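Local coordinates for predicted transcriptional regulator (Oenococcus oeni, PDB 3BY6), which probably binds DNA and regulates transcription as a dimeric member of the GntR family of winged helix-turn-helix proteins, at residues D[10-22]-D[45-59]. Numbering follows the deposited sequence.
Sequences RPVYLQLVDRIKN and EKINPNTVAKAYKEL
Tyr13 enters a knobs-into-holes pocket of Thr51, Lys54, Ala55 and Glu58 where two helices of the GntR-type winged helix-turn-helix domain cross. Segment 12-22 of the first helix (12-25) meets segment 49-59 of helix 49-61, which follows 38-45 as the probable recognition helix; the segment axes pass 8.1 Å apart at 51°. Apolar contacts fill the interface. Leu16, with CG anti to the backbone N (chi1 180°), sends CD2 between Ile47 CD1, Val52 CG2 and Ala55 CB; Leu16 CD2 lies 3.7 Å from Ile47 CD1. The small Ala55 lets the backbones close in, its CB 3.4 Å from Tyr13 O. Toward the C-terminal ends of the two segments, Leu59 CD1 meets Val17 CG1 and presses tightly on Lys21 CG, while Ile20 CD1 touches the edge of the Tyr56 ring. At the first turn the Tyr13 ring has Leu14 CG over one face and Lys54 over the other: CE makes a CH-pi contact, NZ an off-centre cation-pi one. Replacing Tyr13 by alanine is likely to leave the Lys54 ammonium without its aromatic partner and to open a gap between Lys54 and Glu58. Charge closes the other margin. Glu45 OE1 accepts from Met4 N of the second subunit, and its OE2 forms a salt bridge with Arg19 NE at 3.1 Å.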
loop_
_atom_site.group_PDB
_atom_site.type_symbol
_atom_site.label_atom_id
_atom_site.label_comp_id
_atom_site.label_asym_id
_atom_site.label_seq_id
_atom_site.Cartn_x
_atom_site.Cartn_y
_atom_site.Cartn_z
ATOM N N ARG D 10 1.089 10.916 -0.265
ATOM C CA ARG D 10 -0.304 11.117 0.198
ATOM C C ARG D 10 -0.312 12.410 1.035
ATOM O O ARG D 10 0.442 12.498 2.020
ATOM C CB ARG D 10 -0.818 9.952 1.038
ATOM C CG ARG D 10 -2.313 10.075 1.343
ATOM C CD ARG D 10 -2.861 8.738 1.721
ATOM N NE ARG D 10 -4.240 8.861 2.171
ATOM C CZ ARG D 10 -5.311 8.826 1.380
ATOM N NH1 ARG D 10 -5.192 8.650 0.075
ATOM N NH2 ARG D 10 -6.528 8.947 1.903
ATOM N N PRO D 11 -1.115 13.420 0.628
ATOM C CA PRO D 11 -1.229 14.662 1.386
ATOM C C PRO D 11 -1.366 14.414 2.892
ATOM O O PRO D 11 -2.035 13.464 3.305
ATOM C CB PRO D 11 -2.501 15.283 0.830
ATOM C CG PRO D 11 -2.541 14.826 -0.561
ATOM C CD PRO D 11 -1.977 13.448 -0.566
ATOM N N VAL D 12 -0.730 15.252 3.702
ATOM C CA VAL D 12 -0.686 14.998 5.121
ATOM C C VAL D 12 -2.112 14.977 5.735
ATOM O O VAL D 12 -2.409 14.157 6.634
ATOM C CB VAL D 12 0.250 15.989 5.862
ATOM C CG1 VAL D 12 0.254 15.704 7.362
ATOM C CG2 VAL D 12 1.691 15.878 5.299
ATOM N N TYR D 13 -2.990 15.844 5.219
ATOM C CA TYR D 13 -4.359 15.957 5.772
ATOM C C TYR D 13 -5.112 14.628 5.635
ATOM O O TYR D 13 -5.834 14.241 6.552
ATOM C CB TYR D 13 -5.114 17.177 5.208
ATOM C CG TYR D 13 -5.882 16.981 3.933
ATOM C CD1 TYR D 13 -5.263 17.055 2.689
ATOM C CD2 TYR D 13 -7.240 16.755 3.964
ATOM C CE1 TYR D 13 -6.004 16.874 1.502
ATOM C CE2 TYR D 13 -7.988 16.585 2.808
ATOM C CZ TYR D 13 -7.380 16.649 1.578
ATOM O OH TYR D 13 -8.169 16.464 0.446
ATOM N N LEU D 14 -4.866 13.894 4.548
ATOM C CA LEU D 14 -5.485 12.585 4.323
ATOM C C LEU D 14 -4.779 11.486 5.080
ATOM O O LEU D 14 -5.388 10.495 5.436
ATOM C CB LEU D 14 -5.548 12.248 2.823
ATOM C CG LEU D 14 -6.464 13.210 2.057
ATOM C CD1 LEU D 14 -6.130 13.271 0.535
ATOM C CD2 LEU D 14 -7.941 12.909 2.308
ATOM N N GLN D 15 -3.487 11.629 5.355
ATOM C CA GLN D 15 -2.870 10.667 6.254
ATOM C C GLN D 15 -3.437 10.792 7.675
ATOM O O GLN D 15 -3.526 9.807 8.405
ATOM C CB GLN D 15 -1.364 10.816 6.252
ATOM C CG GLN D 15 -0.731 10.565 4.855
ATOM C CD GLN D 15 0.775 10.668 4.854
ATOM O OE1 GLN D 15 1.443 10.252 5.803
ATOM N NE2 GLN D 15 1.321 11.223 3.777
ATOM N N LEU D 16 -3.796 12.003 8.072
ATOM C CA LEU D 16 -4.409 12.210 9.380
ATOM C C LEU D 16 -5.879 11.773 9.394
ATOM O O LEU D 16 -6.324 11.212 10.374
ATOM C CB LEU D 16 -4.326 13.672 9.812
ATOM C CG LEU D 16 -4.945 14.016 11.179
ATOM C CD1 LEU D 16 -4.452 13.100 12.300
ATOM C CD2 LEU D 16 -4.610 15.490 11.475
ATOM N N VAL D 17 -6.605 12.056 8.317
ATOM C CA VAL D 17 -7.945 11.489 8.109
ATOM C C VAL D 17 -7.860 9.969 8.275
ATOM O O VAL D 17 -8.676 9.379 9.015
ATOM C CB VAL D 17 -8.565 11.886 6.699
ATOM C CG1 VAL D 17 -9.855 11.064 6.340
ATOM C CG2 VAL D 17 -8.856 13.409 6.615
ATOM N N ASP D 18 -6.869 9.339 7.634
ATOM C CA ASP D 18 -6.733 7.873 7.691
ATOM C C ASP D 18 -6.465 7.449 9.107
ATOM O O ASP D 18 -6.948 6.399 9.581
ATOM C CB ASP D 18 -5.540 7.342 6.883
ATOM C CG ASP D 18 -5.650 7.547 5.356
ATOM O OD1 ASP D 18 -6.728 7.825 4.803
ATOM O OD2 ASP D 18 -4.583 7.422 4.713
ATOM N N ARG D 19 -5.615 8.218 9.789
ATOM C CA ARG D 19 -5.172 7.804 11.128
ATOM C C ARG D 19 -6.367 7.805 12.064
ATOM O O ARG D 19 -6.580 6.856 12.835
ATOM C CB ARG D 19 -4.079 8.725 11.688
ATOM C CG ARG D 19 -3.665 8.397 13.109
ATOM C CD ARG D 19 -2.692 9.475 13.641
ATOM N NE ARG D 19 -1.926 9.076 14.830
ATOM C CZ ARG D 19 -0.940 8.170 14.848
ATOM N NH1 ARG D 19 -0.600 7.497 13.747
ATOM N NH2 ARG D 19 -0.300 7.908 15.985
ATOM N N ILE D 20 -7.139 8.873 12.002
ATOM C CA ILE D 20 -8.288 8.997 12.911
ATOM C C ILE D 20 -9.393 7.958 12.657
ATOM O O ILE D 20 -9.952 7.390 13.618
ATOM C CB ILE D 20 -8.834 10.451 12.939
ATOM C CG1 ILE D 20 -7.861 11.331 13.774
ATOM C CG2 ILE D 20 -10.239 10.487 13.510
ATOM C CD1 ILE D 20 -7.947 12.832 13.525
ATOM N N LYS D 21 -9.688 7.679 11.386
ATOM C CA LYS D 21 -10.687 6.653 11.072
ATOM C C LYS D 21 -10.275 5.276 11.545
ATOM O O LYS D 21 -11.112 4.424 11.851
ATOM C CB LYS D 21 -10.931 6.573 9.579
ATOM C CG LYS D 21 -11.646 7.770 9.021
ATOM C CD LYS D 21 -11.585 7.823 7.500
ATOM C CE LYS D 21 -12.122 6.575 6.836
ATOM N NZ LYS D 21 -11.693 6.560 5.404
ATOM N N ASN D 22 -8.985 5.003 11.532
ATOM C CA ASN D 22 -8.529 3.702 11.991
ATOM C C ASN D 22 -8.662 3.574 13.516
ATOM O O ASN D 22 -8.987 2.499 14.033
ATOM C CB ASN D 22 -7.113 3.415 11.529
ATOM C CG ASN D 22 -6.774 1.923 11.596
ATOM O OD1 ASN D 22 -5.876 1.506 12.343
ATOM N ND2 ASN D 22 -7.506 1.112 10.821
ATOM N N GLU D 45 0.293 15.850 16.625
ATOM C CA GLU D 45 0.820 15.206 15.404
ATOM C C GLU D 45 1.931 16.008 14.709
ATOM O O GLU D 45 2.466 15.574 13.682
ATOM C CB GLU D 45 -0.311 14.911 14.405
ATOM C CG GLU D 45 -1.494 14.137 14.988
ATOM C CD GLU D 45 -1.109 12.764 15.524
ATOM O OE1 GLU D 45 0.082 12.416 15.624
ATOM O OE2 GLU D 45 -2.014 12.001 15.855
ATOM N N LYS D 46 2.265 17.165 15.277
ATOM C CA LYS D 46 3.321 18.036 14.771
ATOM C C LYS D 46 3.065 18.466 13.320
ATOM O O LYS D 46 3.968 18.459 12.484
ATOM C CB LYS D 46 4.687 17.367 14.938
ATOM C CG LYS D 46 5.022 17.039 16.369
ATOM C CD LYS D 46 6.443 16.517 16.468
ATOM C CE LYS D 46 7.097 16.731 17.806
ATOM N NZ LYS D 46 8.590 16.675 17.595
ATOM N N ILE D 47 1.814 18.838 13.048
ATOM C CA ILE D 47 1.355 19.277 11.724
ATOM C C ILE D 47 0.931 20.739 11.792
ATOM O O ILE D 47 0.604 21.257 12.858
ATOM C CB ILE D 47 0.075 18.509 11.285
ATOM C CG1 ILE D 47 0.238 16.999 11.391
ATOM C CG2 ILE D 47 -0.315 18.846 9.864
ATOM C CD1 ILE D 47 -1.068 16.306 11.099
ATOM N N ASN D 48 0.919 21.381 10.636
ATOM C CA ASN D 48 0.342 22.706 10.448
ATOM C C ASN D 48 -1.138 22.667 10.922
ATOM O O ASN D 48 -1.879 21.745 10.591
ATOM C CB ASN D 48 0.533 23.087 8.956
ATOM C CG ASN D 48 -0.042 24.456 8.577
ATOM O OD1 ASN D 48 -0.395 25.280 9.436
ATOM N ND2 ASN D 48 -0.133 24.707 7.261
ATOM N N PRO D 49 -1.547 23.618 11.785
ATOM C CA PRO D 49 -2.968 23.728 12.120
ATOM C C PRO D 49 -3.938 23.702 10.925
ATOM O O PRO D 49 -4.966 23.051 11.011
ATOM C CB PRO D 49 -3.042 25.061 12.879
ATOM C CG PRO D 49 -1.710 25.186 13.525
ATOM C CD PRO D 49 -0.724 24.577 12.554
ATOM N N ASN D 50 -3.613 24.395 9.834
ATOM C CA ASN D 50 -4.445 24.414 8.611
ATOM C C ASN D 50 -4.665 23.034 8.021
ATOM O O ASN D 50 -5.728 22.717 7.502
ATOM C CB ASN D 50 -3.785 25.279 7.512
ATOM C CG ASN D 50 -4.120 26.779 7.637
ATOM O OD1 ASN D 50 -4.699 27.238 8.647
ATOM N ND2 ASN D 50 -3.774 27.546 6.591
ATOM N N THR D 51 -3.616 22.237 8.057
ATOM C CA THR D 51 -3.632 20.875 7.553
ATOM C C THR D 51 -4.588 20.053 8.407
ATOM O O THR D 51 -5.422 19.339 7.884
ATOM C CB THR D 51 -2.179 20.314 7.565
ATOM O OG1 THR D 51 -1.382 21.120 6.696
ATOM C CG2 THR D 51 -2.088 18.836 7.125
ATOM N N VAL D 52 -4.481 20.192 9.724
ATOM C CA VAL D 52 -5.388 19.513 10.641
ATOM C C VAL D 52 -6.845 19.977 10.412
ATOM O O VAL D 52 -7.776 19.164 10.434
ATOM C CB VAL D 52 -4.981 19.748 12.107
ATOM C CG1 VAL D 52 -6.112 19.278 13.079
ATOM C CG2 VAL D 52 -3.634 19.046 12.409
ATOM N N ALA D 53 -7.030 21.274 10.161
ATOM C CA ALA D 53 -8.337 21.797 9.802
ATOM C C ALA D 53 -8.885 21.147 8.528
ATOM O O ALA D 53 -10.066 20.857 8.468
ATOM C CB ALA D 53 -8.285 23.291 9.660
ATOM N N LYS D 54 -8.044 20.905 7.514
ATOM C CA LYS D 54 -8.514 20.201 6.311
ATOM C C LYS D 54 -8.880 18.750 6.648
ATOM O O LYS D 54 -9.825 18.213 6.106
ATOM C CB LYS D 54 -7.498 20.231 5.146
ATOM C CG LYS D 54 -6.928 21.599 4.797
ATOM C CD LYS D 54 -6.421 21.740 3.326
ATOM C CE LYS D 54 -5.520 20.595 2.843
ATOM N NZ LYS D 54 -5.517 20.528 1.316
ATOM N N ALA D 55 -8.127 18.125 7.544
ATOM C CA ALA D 55 -8.406 16.757 7.939
ATOM C C ALA D 55 -9.760 16.656 8.638
ATOM O O ALA D 55 -10.557 15.772 8.345
ATOM C CB ALA D 55 -7.305 16.250 8.843
ATOM N N TYR D 56 -10.005 17.571 9.579
ATOM C CA TYR D 56 -11.258 17.610 10.329
ATOM C C TYR D 56 -12.452 17.800 9.407
ATOM O O TYR D 56 -13.450 17.101 9.510
ATOM C CB TYR D 56 -11.187 18.726 11.383
ATOM C CG TYR D 56 -10.542 18.327 12.711
ATOM C CD1 TYR D 56 -9.813 17.132 12.857
ATOM C CD2 TYR D 56 -10.646 19.175 13.832
ATOM C CE1 TYR D 56 -9.215 16.799 14.091
ATOM C CE2 TYR D 56 -10.089 18.830 15.053
ATOM C CZ TYR D 56 -9.371 17.649 15.183
ATOM O OH TYR D 56 -8.829 17.326 16.418
ATOM N N LYS D 57 -12.307 18.737 8.484
ATOM C CA LYS D 57 -13.320 19.034 7.490
ATOM C C LYS D 57 -13.704 17.801 6.629
ATOM O O LYS D 57 -14.884 17.586 6.336
ATOM C CB LYS D 57 -12.804 20.189 6.640
ATOM C CG LYS D 57 -13.707 20.635 5.509
ATOM C CD LYS D 57 -13.025 21.740 4.693
ATOM C CE LYS D 57 -13.884 22.193 3.513
ATOM N NZ LYS D 57 -14.129 21.066 2.572
ATOM N N GLU D 58 -12.707 16.993 6.260
ATOM C CA GLU D 58 -12.905 15.755 5.476
ATOM C C GLU D 58 -13.463 14.596 6.323
ATOM O O GLU D 58 -14.315 13.819 5.871
ATOM C CB GLU D 58 -11.571 15.339 4.821
ATOM C CG GLU D 58 -11.577 14.008 4.024
ATOM C CD GLU D 58 -12.510 14.008 2.814
ATOM O OE1 GLU D 58 -12.730 15.096 2.247
ATOM O OE2 GLU D 58 -13.043 12.931 2.434
ATOM N N LEU D 59 -12.932 14.415 7.522
ATOM C CA LEU D 59 -13.504 13.443 8.448
ATOM C C LEU D 59 -15.009 13.746 8.619
ATOM O O LEU D 59 -15.807 12.840 8.739
ATOM C CB LEU D 59 -12.820 13.511 9.832
ATOM C CG LEU D 59 -11.758 12.503 10.333
ATOM C CD1 LEU D 59 -11.667 11.205 9.550
ATOM C CD2 LEU D 59 -10.433 13.157 10.454
HETATM O O HOH W 1 0.271 10.686 17.525
#